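Local coordinates for protein alginate lyase (Paenibacillus sp. FPU-7, PDB 6KFN) that probably cleaves alginate by beta-elimination, as an alginate lyase built on a right-handed parallel beta-helix, at residues L29-T34 and R54-V59. Residues are numbered along the deposited sequence; the frame is centred on the assembly and turned at random. Where two conformers were deposited one is given.
Sequences LAEGVT and RSAGSV
Where two neighbouring coils of the beta-helix leave their parallel strands, L29 pairs with S55: L29 N donates to R54 O at 2.8 Å, nearly along the carbonyl axis. A56 N reaches L29 O from above the carbonyl plane (2.8 Å). L29 and S55 lie on the same buried face. The leucine packs on L64 and L87, as suits a hydrophobic interior. S55 OG, anti to its N (chi1 -171°), gives its proton to G57 O at 2.8 Å, in the carbonyl plane, and also accepts from A62 N, so a small hydroxyl residue suits this buried place and braces the loop after the strand. E31 reaches from its turn to that loop. Its extended chain lays CG and CD along the G57 backbone, with OE1 3.3 Å from G57 CA, where any CB would collide with OE1. OE2 accepts a hydrogen bond from N60 N and lies 3.5 Å from V59 CB. An alanine at E31 would remove this carboxylate and would probably loosen the bend at residues 57-60. G32 occupies a left-handed position in the type II turn A30-V33, where a side chain would jam against the E31 carbonyl. E31 thus bridges a break in backbone pairing, which resumes at G32-N60 and V33-V63.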
# COMPACT_ATOMS: atom_id res chain seq x y z
N LEU A 29 -16.42 15.47 4.19
CA LEU A 29 -16.89 15.42 2.82
C LEU A 29 -18.24 14.72 2.71
O LEU A 29 -18.46 13.63 3.26
CB LEU A 29 -15.86 14.72 1.95
CG LEU A 29 -14.46 15.34 1.96
CD1 LEU A 29 -13.59 14.68 0.93
CD2 LEU A 29 -14.55 16.84 1.75
N ALA A 30 -19.17 15.36 2.00
CA ALA A 30 -20.54 14.88 1.92
C ALA A 30 -20.64 13.49 1.30
O ALA A 30 -20.00 13.19 0.30
CB ALA A 30 -21.36 15.85 1.09
N GLU A 31 -21.47 12.63 1.90
CA GLU A 31 -21.75 11.32 1.33
C GLU A 31 -22.36 11.45 -0.05
O GLU A 31 -23.13 12.34 -0.34
CB GLU A 31 -22.69 10.53 2.23
CG GLU A 31 -22.03 10.06 3.52
CD GLU A 31 -22.93 9.11 4.26
OE1 GLU A 31 -23.51 9.51 5.29
OE2 GLU A 31 -23.11 7.96 3.80
N GLY A 32 -22.01 10.51 -0.92
CA GLY A 32 -22.61 10.45 -2.24
C GLY A 32 -21.98 11.37 -3.25
O GLY A 32 -22.34 11.30 -4.42
N VAL A 33 -21.05 12.22 -2.84
CA VAL A 33 -20.46 13.17 -3.75
C VAL A 33 -19.14 12.63 -4.25
O VAL A 33 -18.36 12.05 -3.49
CB VAL A 33 -20.28 14.53 -3.05
CG1 VAL A 33 -19.56 15.51 -3.96
CG2 VAL A 33 -21.64 15.08 -2.65
N THR A 34 -18.89 12.83 -5.55
CA THR A 34 -17.60 12.61 -6.17
C THR A 34 -16.91 13.96 -6.34
O THR A 34 -17.42 14.85 -7.01
CB THR A 34 -17.72 11.84 -7.49
OG1 THR A 34 -18.24 10.53 -7.23
CG2 THR A 34 -16.37 11.70 -8.13
N ARG A 54 -12.22 13.31 5.90
CA ARG A 54 -13.04 12.13 6.13
C ARG A 54 -14.37 12.26 5.43
O ARG A 54 -14.83 13.35 5.13
CB ARG A 54 -13.23 11.86 7.62
CG ARG A 54 -14.03 12.92 8.33
CD ARG A 54 -14.12 12.60 9.80
NE ARG A 54 -14.79 13.66 10.55
CZ ARG A 54 -16.08 13.71 10.83
NH1 ARG A 54 -16.92 12.75 10.44
NH2 ARG A 54 -16.56 14.74 11.50
N SER A 55 -15.01 11.13 5.23
CA SER A 55 -16.37 11.11 4.77
C SER A 55 -17.30 11.44 5.95
O SER A 55 -17.06 11.04 7.10
CB SER A 55 -16.61 9.71 4.18
OG SER A 55 -17.84 9.60 3.52
N ALA A 56 -18.39 12.12 5.62
CA ALA A 56 -19.40 12.45 6.63
C ALA A 56 -20.05 11.20 7.19
O ALA A 56 -20.51 11.21 8.34
CB ALA A 56 -20.47 13.39 6.04
N GLY A 57 -20.13 10.12 6.41
CA GLY A 57 -20.67 8.86 6.89
C GLY A 57 -20.22 7.73 5.99
O GLY A 57 -19.55 7.95 4.98
N SER A 58 -20.59 6.51 6.37
CA SER A 58 -20.11 5.32 5.68
C SER A 58 -21.14 4.63 4.82
O SER A 58 -20.82 3.61 4.22
CB SER A 58 -19.54 4.31 6.67
OG SER A 58 -20.52 3.97 7.62
N VAL A 59 -22.37 5.12 4.78
CA VAL A 59 -23.36 4.46 3.94
C VAL A 59 -23.00 4.63 2.48
O VAL A 59 -23.03 3.67 1.71
CB VAL A 59 -24.78 4.96 4.25
CG1 VAL A 59 -25.77 4.41 3.21
CG2 VAL A 59 -25.18 4.56 5.66